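Local coordinates for protein hydroquinone dioxygenase large subunit (Pseudomonas sp., PDB 4ZXA) that forms, with its small subunit, a metal-dependent cupin dioxygenase of the hydroquinone pathway, which probably opens the ring of hydroquinone, at residues F264-V275 against H303-M314. Residues are numbered along the deposited sequence; the frame is centred on the assembly and turned at random.
Sequences FIQMSDEIVWDV and HQGYSTKRSMLM. With CD (cadmium ion), chain I; H8N (4-hydroxybenzonitrile), chain J.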
ATOM      1  N   PHE E 264     -11.838 -22.352  -3.363  1.00 24.56           N
ATOM      2  CA  PHE E 264     -12.315 -21.516  -2.272  1.00 20.63           C
ATOM      3  C   PHE E 264     -13.825 -21.750  -2.064  1.00 24.98           C
ATOM      4  O   PHE E 264     -14.602 -21.652  -3.015  1.00 24.22           O
ATOM      5  CB  PHE E 264     -12.080 -20.039  -2.612  1.00 20.24           C
ATOM      6  CG  PHE E 264     -10.630 -19.624  -2.670  1.00 21.50           C
ATOM      7  CD1 PHE E 264      -9.629 -20.416  -2.131  1.00 24.77           C
ATOM      8  CD2 PHE E 264     -10.269 -18.410  -3.246  1.00 26.96           C
ATOM      9  CE1 PHE E 264      -8.288 -20.019  -2.181  1.00 24.15           C
ATOM     10  CE2 PHE E 264      -8.930 -18.002  -3.295  1.00 22.75           C
ATOM     11  CZ  PHE E 264      -7.939 -18.815  -2.760  1.00 19.51           C
ATOM     12  N   ILE E 265     -14.241 -22.083  -0.840  1.00 26.51           N
ATOM     13  CA  ILE E 265     -15.669 -22.089  -0.482  1.00 22.21           C
ATOM     14  C   ILE E 265     -15.930 -21.032   0.579  1.00 22.23           C
ATOM     15  O   ILE E 265     -15.503 -21.191   1.731  1.00 21.05           O
ATOM     16  CB  ILE E 265     -16.105 -23.390   0.168  1.00 23.24           C
ATOM     17  CG1 ILE E 265     -15.517 -24.607  -0.558  1.00 30.51           C
ATOM     18  CG2 ILE E 265     -17.631 -23.442   0.251  1.00 23.38           C
ATOM     19  CD1 ILE E 265     -16.328 -25.102  -1.700  1.00 32.56           C
ATOM     20  N   GLN E 266     -16.627 -19.961   0.209  1.00 19.04           N
ATOM     21  CA  GLN E 266     -16.848 -18.855   1.139  1.00 18.91           C
ATOM     22  C   GLN E 266     -17.955 -19.206   2.149  1.00 23.23           C
ATOM     23  O   GLN E 266     -19.102 -19.448   1.769  1.00 24.06           O
ATOM     24  CB  GLN E 266     -17.155 -17.558   0.371  1.00 19.87           C
ATOM     25  CG  GLN E 266     -17.203 -16.298   1.226  1.00 21.05           C
ATOM     26  CD  GLN E 266     -15.837 -15.919   1.765  1.00 22.43           C
ATOM     27  OE1 GLN E 266     -14.830 -16.109   1.090  1.00 29.61           O
ATOM     28  NE2 GLN E 266     -15.792 -15.387   2.987  1.00 22.18           N
ATOM     29  N   MET E 267     -17.618 -19.243   3.435  1.00 18.13           N
ATOM     30  CA  MET E 267     -18.574 -19.750   4.420  1.00 21.37           C
ATOM     31  C   MET E 267     -19.393 -18.661   5.106  1.00 20.93           C
ATOM     32  O   MET E 267     -20.570 -18.867   5.413  1.00 23.88           O
ATOM     33  CB  MET E 267     -17.896 -20.667   5.447  1.00 16.80           C
ATOM     34  CG  MET E 267     -17.511 -22.010   4.871  1.00 17.28           C
ATOM     35  SD  MET E 267     -16.830 -23.162   6.080  1.00 29.56           S
ATOM     36  CE  MET E 267     -15.576 -22.153   6.852  1.00 18.41           C
ATOM     37  N   SER E 268     -18.775 -17.506   5.344  1.00 19.63           N
ATOM     38  CA  SER E 268     -19.489 -16.368   5.916  1.00 22.34           C
ATOM     39  C   SER E 268     -19.089 -15.068   5.241  1.00 23.03           C
ATOM     40  O   SER E 268     -17.977 -14.942   4.742  1.00 25.65           O
ATOM     41  CB  SER E 268     -19.224 -16.252   7.414  1.00 24.59           C
ATOM     42  OG  SER E 268     -18.165 -15.351   7.667  1.00 23.11           O
ATOM     43  N   ASP E 269     -20.010 -14.111   5.222  1.00 21.07           N
ATOM     44  CA  ASP E 269     -19.732 -12.773   4.734  1.00 22.88           C
ATOM     45  C   ASP E 269     -19.298 -12.761   3.267  1.00 28.30           C
ATOM     46  O   ASP E 269     -19.903 -13.456   2.445  1.00 24.69           O
ATOM     47  CB  ASP E 269     -18.728 -12.089   5.659  1.00 18.15           C
ATOM     48  CG  ASP E 269     -19.262 -11.985   7.083  1.00 28.34           C
ATOM     49  OD1 ASP E 269     -20.198 -11.180   7.298  1.00 23.64           O
ATOM     50  OD2 ASP E 269     -18.786 -12.722   7.983  1.00 26.87           O
ATOM     51  N   GLU E 270     -18.278 -11.970   2.935  1.00 21.15           N
ATOM     52  CA  GLU E 270     -17.814 -11.894   1.556  1.00 22.19           C
ATOM     53  C   GLU E 270     -16.363 -11.471   1.438  1.00 21.55           C
ATOM     54  O   GLU E 270     -15.846 -10.750   2.289  1.00 19.55           O
ATOM     55  CB  GLU E 270     -18.709 -10.971   0.710  1.00 26.30           C
ATOM     56  CG  GLU E 270     -18.633  -9.479   1.063  1.00 23.10           C
ATOM     57  CD  GLU E 270     -19.427  -8.584   0.097  1.00 30.12           C
ATOM     58  OE1 GLU E 270     -20.206  -9.110  -0.730  1.00 39.11           O
ATOM     59  OE2 GLU E 270     -19.279  -7.342   0.162  1.00 34.81           O
ATOM     60  N   ILE E 271     -15.727 -11.929   0.363  1.00 20.76           N
ATOM     61  CA  ILE E 271     -14.360 -11.568   0.008  1.00 20.25           C
ATOM     62  C   ILE E 271     -14.300 -11.180  -1.472  1.00 23.14           C
ATOM     63  O   ILE E 271     -14.980 -11.783  -2.320  1.00 20.74           O
ATOM     64  CB  ILE E 271     -13.373 -12.751   0.260  1.00 23.64           C
ATOM     65  CG1 ILE E 271     -13.333 -13.131   1.751  1.00 21.73           C
ATOM     66  CG2 ILE E 271     -11.971 -12.411  -0.252  1.00 18.98           C
ATOM     67  CD1 ILE E 271     -12.432 -14.307   2.074  1.00 18.53           C
ATOM     68  N   VAL E 272     -13.488 -10.179  -1.795  1.00 20.30           N
ATOM     69  CA  VAL E 272     -13.285  -9.827  -3.196  1.00 18.89           C
ATOM     70  C   VAL E 272     -11.883 -10.198  -3.705  1.00 23.54           C
ATOM     71  O   VAL E 272     -10.857  -9.834  -3.106  1.00 22.56           O
ATOM     72  CB  VAL E 272     -13.554  -8.340  -3.462  1.00 23.90           C
ATOM     73  CG1 VAL E 272     -13.197  -7.983  -4.918  1.00 22.98           C
ATOM     74  CG2 VAL E 272     -14.988  -8.011  -3.161  1.00 22.21           C
ATOM     75  N   TRP E 273     -11.847 -10.908  -4.829  1.00 21.79           N
ATOM     76  CA  TRP E 273     -10.582 -11.302  -5.430  1.00 21.97           C
ATOM     77  C   TRP E 273     -10.267 -10.576  -6.742  1.00 25.80           C
ATOM     78  O   TRP E 273     -11.047 -10.629  -7.688  1.00 27.19           O
ATOM     79  CB  TRP E 273     -10.543 -12.817  -5.635  1.00 18.24           C
ATOM     80  CG  TRP E 273     -10.517 -13.575  -4.352  1.00 21.38           C
ATOM     81  CD1 TRP E 273     -11.596 -14.022  -3.651  1.00 20.71           C
ATOM     82  CD2 TRP E 273      -9.359 -13.970  -3.599  1.00 20.26           C
ATOM     83  NE1 TRP E 273     -11.188 -14.682  -2.524  1.00 22.96           N
ATOM     84  CE2 TRP E 273      -9.819 -14.664  -2.465  1.00 23.36           C
ATOM     85  CE3 TRP E 273      -7.980 -13.818  -3.784  1.00 19.48           C
ATOM     86  CZ2 TRP E 273      -8.950 -15.199  -1.509  1.00 21.90           C
ATOM     87  CZ3 TRP E 273      -7.114 -14.348  -2.834  1.00 15.10           C
ATOM     88  CH2 TRP E 273      -7.601 -15.021  -1.711  1.00 21.28           C
ATOM     89  N   ASP E 274      -9.129  -9.882  -6.778  1.00 21.66           N
ATOM     90  CA  ASP E 274      -8.559  -9.390  -8.029  1.00 25.42           C
ATOM     91  C   ASP E 274      -7.855 -10.554  -8.694  1.00 24.02           C
ATOM     92  O   ASP E 274      -6.963 -11.159  -8.095  1.00 25.48           O
ATOM     93  CB  ASP E 274      -7.507  -8.314  -7.761  1.00 30.76           C
ATOM     94  CG  ASP E 274      -7.984  -6.919  -8.110  1.00 45.09           C
ATOM     95  OD1 ASP E 274      -9.212  -6.658  -8.056  1.00 52.80           O
ATOM     96  OD2 ASP E 274      -7.123  -6.072  -8.429  1.00 55.40           O
ATOM     97  N   VAL E 275      -8.225 -10.875  -9.923  1.00 21.55           N
ATOM     98  CA  VAL E 275      -7.579 -11.987 -10.594  1.00 20.77           C
ATOM     99  C   VAL E 275      -6.935 -11.550 -11.880  1.00 22.83           C
ATOM    100  O   VAL E 275      -7.594 -10.993 -12.757  1.00 22.25           O
ATOM    101  CB  VAL E 275      -8.558 -13.129 -10.870  1.00 25.45           C
ATOM    102  CG1 VAL E 275      -7.847 -14.267 -11.606  1.00 19.40           C
ATOM    103  CG2 VAL E 275      -9.186 -13.603  -9.552  1.00 19.62           C
ATOM    104  N   HIS E 303      -3.533 -13.586  -7.828  1.00 23.44           N
ATOM    105  CA  HIS E 303      -4.713 -12.983  -7.230  1.00 21.62           C
ATOM    106  C   HIS E 303      -4.433 -12.469  -5.823  1.00 21.16           C
ATOM    107  O   HIS E 303      -3.413 -12.797  -5.234  1.00 24.26           O
ATOM    108  CB  HIS E 303      -5.861 -13.993  -7.223  1.00 22.05           C
ATOM    109  CG  HIS E 303      -5.536 -15.270  -6.503  1.00 25.11           C
ATOM    110  ND1 HIS E 303      -6.400 -16.331  -6.460  1.00 27.74           N
ATOM    111  CD2 HIS E 303      -4.445 -15.627  -5.790  1.00 23.71           C
ATOM    112  CE1 HIS E 303      -5.854 -17.312  -5.749  1.00 20.95           C
ATOM    113  NE2 HIS E 303      -4.676 -16.901  -5.330  1.00 21.40           N
ATOM    114  N   GLN E 304      -5.338 -11.652  -5.298  1.00 20.01           N
ATOM    115  CA  GLN E 304      -5.196 -11.088  -3.963  1.00 20.36           C
ATOM    116  C   GLN E 304      -6.611 -10.835  -3.478  1.00 21.73           C
ATOM    117  O   GLN E 304      -7.485 -10.486  -4.277  1.00 27.25           O
ATOM    118  CB  GLN E 304      -4.383  -9.783  -4.009  1.00 20.89           C
ATOM    119  CG  GLN E 304      -4.002  -9.222  -2.642  1.00 21.64           C
ATOM    120  CD  GLN E 304      -2.994  -8.072  -2.710  1.00 25.86           C
ATOM    121  OE1 GLN E 304      -2.958  -7.311  -3.675  1.00 31.71           O
ATOM    122  NE2 GLN E 304      -2.166  -7.949  -1.677  1.00 24.90           N
ATOM    123  N   GLY E 305      -6.861 -11.034  -2.189  1.00 23.88           N
ATOM    124  CA  GLY E 305      -8.211 -10.913  -1.660  1.00 21.85           C
ATOM    125  C   GLY E 305      -8.443  -9.698  -0.775  1.00 23.69           C
ATOM    126  O   GLY E 305      -7.509  -9.151  -0.182  1.00 23.03           O
ATOM    127  N   TYR E 306      -9.701  -9.278  -0.691  1.00 21.61           N
ATOM    128  CA  TYR E 306     -10.089  -8.154   0.147  1.00 19.96           C
ATOM    129  C   TYR E 306     -11.306  -8.545   0.965  1.00 23.06           C
ATOM    130  O   TYR E 306     -12.312  -9.008   0.422  1.00 22.44           O
ATOM    131  CB  TYR E 306     -10.379  -6.913  -0.708  1.00 20.67           C
ATOM    132  CG  TYR E 306      -9.162  -6.445  -1.469  1.00 23.55           C
ATOM    133  CD1 TYR E 306      -8.707  -7.151  -2.576  1.00 21.10           C
ATOM    134  CD2 TYR E 306      -8.454  -5.319  -1.071  1.00 21.49           C
ATOM    135  CE1 TYR E 306      -7.602  -6.747  -3.273  1.00 23.58           C
ATOM    136  CE2 TYR E 306      -7.340  -4.904  -1.767  1.00 24.14           C
ATOM    137  CZ  TYR E 306      -6.915  -5.631  -2.873  1.00 28.58           C
ATOM    138  OH  TYR E 306      -5.795  -5.256  -3.593  1.00 28.61           O
ATOM    139  N   SER E 307     -11.207  -8.402   2.278  1.00 19.57           N
ATOM    140  CA  SER E 307     -12.300  -8.830   3.130  1.00 23.59           C
ATOM    141  C   SER E 307     -12.529  -7.775   4.185  1.00 22.66           C
ATOM    142  O   SER E 307     -11.773  -7.676   5.149  1.00 27.63           O
ATOM    143  CB  SER E 307     -11.992 -10.192   3.761  1.00 23.42           C
ATOM    144  OG  SER E 307     -13.044 -10.623   4.617  1.00 23.33           O
ATOM    145  N   THR E 308     -13.557  -6.966   3.985  1.00 15.92           N
ATOM    146  CA  THR E 308     -13.790  -5.838   4.876  1.00 19.21           C
ATOM    147  C   THR E 308     -14.106  -6.295   6.291  1.00 20.06           C
ATOM    148  O   THR E 308     -13.539  -5.773   7.239  1.00 17.64           O
ATOM    149  CB  THR E 308     -14.913  -4.921   4.379  1.00 16.95           C
ATOM    150  OG1 THR E 308     -14.553  -4.364   3.107  1.00 18.14           O
ATOM    151  CG2 THR E 308     -15.110  -3.808   5.355  1.00 19.28           C
ATOM    152  N   LYS E 309     -15.010  -7.262   6.428  1.00 15.96           N
ATOM    153  CA  LYS E 309     -15.264  -7.856   7.728  1.00 24.68           C
ATOM    154  C   LYS E 309     -14.563  -9.204   7.837  1.00 24.39           C
ATOM    155  O   LYS E 309     -14.570  -9.981   6.889  1.00 25.03           O
ATOM    156  CB  LYS E 309     -16.770  -8.057   7.974  1.00 23.77           C
ATOM    157  CG  LYS E 309     -17.045  -8.887   9.224  1.00 19.92           C
ATOM    158  CD  LYS E 309     -18.527  -9.024   9.528  1.00 23.73           C
ATOM    159  CE  LYS E 309     -18.803  -9.902  10.763  1.00 18.57           C
ATOM    160  NZ  LYS E 309     -18.487 -11.346  10.547  1.00 24.56           N
ATOM    161  N   ARG E 310     -13.965  -9.481   8.992  1.00 20.53           N
ATOM    162  CA  ARG E 310     -13.445 -10.812   9.271  1.00 17.78           C
ATOM    163  C   ARG E 310     -14.472 -11.853   8.836  1.00 24.69           C
ATOM    164  O   ARG E 310     -15.583 -11.894   9.378  1.00 26.80           O
ATOM    165  CB  ARG E 310     -13.144 -10.968  10.759  1.00 19.79           C
ATOM    166  CG  ARG E 310     -11.946 -11.861  11.092  1.00 22.88           C
ATOM    167  CD  ARG E 310     -11.822 -12.015  12.602  1.00 20.92           C
ATOM    168  NE  ARG E 310     -10.638 -12.730  13.059  1.00 17.90           N
ATOM    169  CZ  ARG E 310      -9.431 -12.179  13.157  1.00 24.56           C
ATOM    170  NH1 ARG E 310      -9.238 -10.909  12.802  1.00 23.44           N
ATOM    171  NH2 ARG E 310      -8.410 -12.901  13.602  1.00 21.03           N
ATOM    172  N   SER E 311     -14.090 -12.698   7.873  1.00 21.04           N
ATOM    173  CA  SER E 311     -14.987 -13.688   7.293  1.00 22.42           C
ATOM    174  C   SER E 311     -14.418 -15.108   7.325  1.00 24.83           C
ATOM    175  O   SER E 311     -13.207 -15.309   7.388  1.00 20.35           O
ATOM    176  CB  SER E 311     -15.320 -13.319   5.850  1.00 25.79           C
ATOM    177  OG  SER E 311     -14.145 -13.252   5.066  1.00 27.82           O
ATOM    178  N   MET E 312     -15.308 -16.092   7.249  1.00 17.45           N
ATOM    179  CA  MET E 312     -14.886 -17.475   7.326  1.00 18.78           C
ATOM    180  C   MET E 312     -14.720 -18.010   5.925  1.00 21.00           C
ATOM    181  O   MET E 312     -15.684 -18.058   5.155  1.00 22.01           O
ATOM    182  CB  MET E 312     -15.911 -18.291   8.095  1.00 20.59           C
ATOM    183  CG  MET E 312     -16.206 -17.728   9.474  1.00 18.19           C
ATOM    184  SD  MET E 312     -17.250 -18.869  10.397  1.00 25.29           S
ATOM    185  CE  MET E 312     -17.238 -18.094  12.023  1.00 22.74           C
ATOM    186  N   LEU E 313     -13.491 -18.381   5.579  1.00 15.98           N
ATOM    187  CA  LEU E 313     -13.203 -18.911   4.250  1.00 17.78           C
ATOM    188  C   LEU E 313     -12.657 -20.324   4.354  1.00 19.71           C
ATOM    189  O   LEU E 313     -11.761 -20.607   5.147  1.00 18.77           O
ATOM    190  CB  LEU E 313     -12.200 -18.030   3.493  1.00 21.29           C
ATOM    191  CG  LEU E 313     -11.629 -18.626   2.191  1.00 21.73           C
ATOM    192  CD1 LEU E 313     -12.712 -18.784   1.130  1.00 21.96           C
ATOM    193  CD2 LEU E 313     -10.521 -17.771   1.640  1.00 21.56           C
ATOM    194  N   MET E 314     -13.202 -21.219   3.548  1.00 22.65           N
ATOM    195  CA  MET E 314     -12.652 -22.556   3.489  1.00 22.23           C
ATOM    196  C   MET E 314     -11.727 -22.687   2.284  1.00 23.21           C
ATOM    197  O   MET E 314     -12.174 -22.540   1.141  1.00 24.06           O
ATOM    198  CB  MET E 314     -13.766 -23.590   3.409  1.00 22.20           C
ATOM    199  CG  MET E 314     -13.249 -24.990   3.109  1.00 23.23           C
ATOM    200  SD  MET E 314     -12.390 -25.694   4.520  1.00 24.96           S
ATOM    201  CE  MET E 314     -13.747 -26.047   5.634  1.00 23.22           C
TER
HETATM  202 CD    CD I 401      -3.464 -18.659  -4.732  1.00 28.17          CD
HETATM  203  NAA H8N J 402      -3.692 -18.209  -2.449  1.00 25.61           N
HETATM  204  CAC H8N J 402      -4.062 -18.044  -1.380  1.00 26.08           C
HETATM  205  CAI H8N J 402      -4.586 -17.831   0.002  1.00 22.33           C
HETATM  206  CAF H8N J 402      -5.948 -17.611   0.163  1.00 26.14           C
HETATM  207  CAD H8N J 402      -6.474 -17.406   1.435  1.00 25.04           C
HETATM  208  CAH H8N J 402      -5.604 -17.429   2.514  1.00 21.20           C
HETATM  209  OAB H8N J 402      -6.109 -17.216   3.768  1.00 24.40           O
HETATM  210  CAE H8N J 402      -4.240 -17.649   2.355  1.00 23.16           C
HETATM  211  CAG H8N J 402      -3.726 -17.856   1.085  1.00 22.78           C
HETATM  212  O   HOH W   1     -16.312  -9.537   4.733  1.00 17.99           O
HETATM  213  O   HOH W   2      -5.322  -6.432  -5.916  1.00 27.41           O
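Two antiparallel strand pairings, one on each sheet of the cupin barrel, join F264-V275 to H303-M314. I265 pairs with M314 in one sheet. V272 pairs with Y306 and D274 with Q304 in the other. Both segments turn the corner between the sheets, where D269 meets K309.

At the pocket end, H303 binds the cadmium ion through NE2 at 2.2 Å, with H256, N258 and E262. Its chi1 of 57° sets the imidazole between backbone N and carbonyl carbon, from where NE2 reaches the metal. The nitrile NAA of 4-hydroxybenzonitrile also binds, at 2.3 Å. The W273 ring has F264 CE2 on one face and G305 CA on the opposite face, both toward the rim; G305 makes a CH-pi contact. W273 CZ3 lies over one face of the H303 ring, planes at 41°. W273 CH2 and F264 CZ touch ligand atom CAF, at 3.6 and 3.7 Å. Between the ends, L313 packs CD1 on Q266 OE1 and CD2 on I271 CD1.

At the corner, M312 O accepts from M267 N and S268 N. K309 NZ makes a salt bridge to D269 OD2 at 2.9 Å. S268 OG donates to the same oxygen from the opposite face of the carboxylate. D269 OD1 accepts from V13 N of the small subunit. With an alanine in place of D269, K309 would probably lose its charge partner and V13 N its acceptor. The salt bridge thus probably fixes the carboxylate for the small subunit, while the rings place the ligand beside the metal.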